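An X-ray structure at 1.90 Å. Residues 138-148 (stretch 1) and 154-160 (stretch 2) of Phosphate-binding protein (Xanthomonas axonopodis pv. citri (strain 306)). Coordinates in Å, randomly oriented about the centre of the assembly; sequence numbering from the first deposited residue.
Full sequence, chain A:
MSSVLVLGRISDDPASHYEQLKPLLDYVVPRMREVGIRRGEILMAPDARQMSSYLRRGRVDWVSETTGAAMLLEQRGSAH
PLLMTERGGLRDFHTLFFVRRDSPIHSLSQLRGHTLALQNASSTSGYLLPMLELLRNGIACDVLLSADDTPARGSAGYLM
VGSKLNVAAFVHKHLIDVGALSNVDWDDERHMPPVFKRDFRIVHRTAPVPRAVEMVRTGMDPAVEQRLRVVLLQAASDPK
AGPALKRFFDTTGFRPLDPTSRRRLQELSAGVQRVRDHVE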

# COMPACT_ATOMS: atom_id res chain seq x y z
N GLY A 138 -14.21 14.21 11.42
CA GLY A 138 -15.11 15.18 10.88
C GLY A 138 -14.44 16.32 10.17
O GLY A 138 -15.01 17.41 10.05
N ILE A 139 -13.23 16.07 9.68
CA ILE A 139 -12.42 17.11 9.07
C ILE A 139 -12.66 17.00 7.55
O ILE A 139 -12.17 16.05 6.87
CB ILE A 139 -10.94 16.94 9.38
CG1 ILE A 139 -10.70 17.18 10.87
CG2 ILE A 139 -10.10 17.85 8.52
CD1 ILE A 139 -9.31 16.86 11.32
N ALA A 140 -13.40 17.96 7.01
CA ALA A 140 -13.66 17.96 5.59
C ALA A 140 -12.35 18.18 4.82
O ALA A 140 -11.46 18.93 5.25
CB ALA A 140 -14.68 19.03 5.25
N CYS A 141 -12.23 17.48 3.71
CA CYS A 141 -11.02 17.56 2.94
C CYS A 141 -11.34 17.42 1.49
O CYS A 141 -11.47 16.33 0.98
CB CYS A 141 -10.03 16.50 3.43
SG CYS A 141 -8.34 16.86 2.82
N ASP A 142 -11.50 18.58 0.82
CA ASP A 142 -11.91 18.64 -0.53
C ASP A 142 -10.74 18.46 -1.45
O ASP A 142 -9.61 18.89 -1.12
CB ASP A 142 -12.54 20.00 -0.83
CG ASP A 142 -13.76 20.28 0.07
OD1 ASP A 142 -14.67 19.45 0.08
OD2 ASP A 142 -13.80 21.34 0.69
N VAL A 143 -10.95 17.86 -2.61
CA VAL A 143 -9.85 17.76 -3.56
C VAL A 143 -9.49 19.15 -4.07
O VAL A 143 -10.39 19.92 -4.41
CB VAL A 143 -10.08 16.73 -4.69
CG1 VAL A 143 -11.16 17.17 -5.65
CG2 VAL A 143 -8.78 16.52 -5.45
N LEU A 144 -8.20 19.47 -4.07
CA LEU A 144 -7.74 20.71 -4.67
C LEU A 144 -7.13 20.44 -6.03
O LEU A 144 -6.47 19.45 -6.25
CB LEU A 144 -6.79 21.43 -3.77
CG LEU A 144 -7.35 21.76 -2.38
CD1 LEU A 144 -6.19 22.37 -1.56
CD2 LEU A 144 -8.56 22.68 -2.40
N LEU A 145 -7.35 21.34 -6.96
CA LEU A 145 -6.99 21.09 -8.31
C LEU A 145 -5.51 21.33 -8.61
O LEU A 145 -4.92 20.69 -9.43
CB LEU A 145 -7.88 21.93 -9.20
CG LEU A 145 -9.24 21.24 -9.32
CD1 LEU A 145 -10.19 21.53 -8.13
CD2 LEU A 145 -9.80 21.63 -10.67
N SER A 146 -4.92 22.29 -7.93
CA SER A 146 -3.51 22.62 -8.14
C SER A 146 -3.01 23.29 -6.89
O SER A 146 -3.76 23.62 -6.01
CB SER A 146 -3.34 23.53 -9.32
OG SER A 146 -3.90 24.79 -8.99
N ALA A 147 -1.70 23.51 -6.83
CA ALA A 147 -1.14 24.13 -5.67
C ALA A 147 -1.55 25.62 -5.50
O ALA A 147 -1.41 26.16 -4.43
CB ALA A 147 0.39 23.96 -5.68
N ASP A 148 -2.10 26.25 -6.52
CA ASP A 148 -2.66 27.59 -6.34
C ASP A 148 -4.07 27.50 -5.73
O ASP A 148 -4.61 28.49 -5.34
CB ASP A 148 -2.76 28.34 -7.65
CG ASP A 148 -1.50 29.03 -8.07
OD1 ASP A 148 -0.58 29.27 -7.28
OD2 ASP A 148 -1.47 29.32 -9.30
N GLY A 154 -12.72 26.56 7.13
CA GLY A 154 -13.42 25.56 7.86
C GLY A 154 -13.07 24.18 7.33
O GLY A 154 -13.31 23.20 8.03
N SER A 155 -12.48 24.06 6.14
CA SER A 155 -12.18 22.70 5.61
C SER A 155 -10.70 22.58 5.25
O SER A 155 -10.04 23.59 5.05
CB SER A 155 -13.05 22.41 4.39
OG SER A 155 -14.41 22.45 4.73
N ALA A 156 -10.18 21.36 5.22
CA ALA A 156 -8.91 21.11 4.60
C ALA A 156 -9.14 20.87 3.10
O ALA A 156 -10.29 20.81 2.58
CB ALA A 156 -8.26 19.91 5.22
N GLY A 157 -8.03 20.72 2.41
CA GLY A 157 -8.01 20.31 1.04
C GLY A 157 -6.78 19.46 0.79
O GLY A 157 -5.74 19.63 1.49
N TYR A 158 -6.88 18.58 -0.17
CA TYR A 158 -5.75 17.72 -0.49
C TYR A 158 -5.31 17.87 -1.89
O TYR A 158 -6.13 18.18 -2.79
CB TYR A 158 -5.99 16.26 -0.15
CG TYR A 158 -6.94 15.54 -1.02
CD1 TYR A 158 -8.28 15.64 -0.81
CD2 TYR A 158 -6.50 14.72 -2.04
CE1 TYR A 158 -9.16 14.97 -1.61
CE2 TYR A 158 -7.37 14.03 -2.83
CZ TYR A 158 -8.70 14.16 -2.60
OH TYR A 158 -9.62 13.50 -3.34
N LEU A 159 -4.02 17.67 -2.08
CA LEU A 159 -3.40 17.63 -3.38
C LEU A 159 -2.68 16.30 -3.57
O LEU A 159 -1.84 15.91 -2.73
CB LEU A 159 -2.39 18.74 -3.47
CG LEU A 159 -3.03 20.11 -3.51
CD1 LEU A 159 -2.05 21.16 -3.06
CD2 LEU A 159 -3.50 20.35 -4.93
N MET A 160 -2.95 15.66 -4.69
CA MET A 160 -2.23 14.43 -5.05
C MET A 160 -0.93 14.82 -5.72
O MET A 160 -0.96 15.43 -6.77
CB MET A 160 -3.04 13.58 -6.01
CG MET A 160 -4.44 13.31 -5.51
SD MET A 160 -4.42 12.20 -4.09
CE MET A 160 -5.19 10.81 -4.94
O HOH W 1 -11.72 22.82 1.24
O HOH W 2 -5.17 17.02 -6.27

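G157 leaves no room for a side chain. A CB built on G157 in ideal geometry would lie 2.6 Å from CG of L144, a clash. The space is taken by L144, whose CG packs 3.8 Å from the CA of G157. A CB on G157 would also be tight against O of D142, at 3.3 Å. CA of G157 itself lies 3.0 Å from that O of D142, a CA-H...O contact.

The two strands run parallel, with C141 beside A156, D142 beside G157 and V143 beside Y158. Four backbone hydrogen bonds join them. N of A156 donates to O of A140 (2.7 Å), and N of D142 donates to O of A156 (3.1 Å). N of Y158 then donates to O of D142 (2.9 Å), and N of L144 to O of Y158 (2.8 Å). The bonds alternate in direction. Stretch 1 therefore takes part through A140, D142 and L144, while stretch 2 uses both N and O of A156 and Y158.

C141, V143, A156 and Y158 put their side chains on one face of the sheet. SG of C141 packs 3.9 Å from CB of A156 and 3.8 Å from CB of Y158. It also lies at the edge of the Y158 ring. V143 covers a face of that ring: CG2 of V143 lies 4.1 Å from the centroid of the Y158 ring in a CH-pi contact.

Beyond the bridges, the CA-to-CB bond of L159 points sideways, but the end of its side chain comes nearer to stretch 1. CD2 of L159 lies 3.7 Å from CB of L144, an apolar contact, and 3.5 Å from O of S146.

Two waters add polar links. Water 1 donates to OD2 of D142 (2.6 Å) and to O of A156 (2.8 Å). Water 2 donates to O of L144 (2.8 Å) and accepts from N of M160 (3.0 Å), continuing the link past the last direct hydrogen bond.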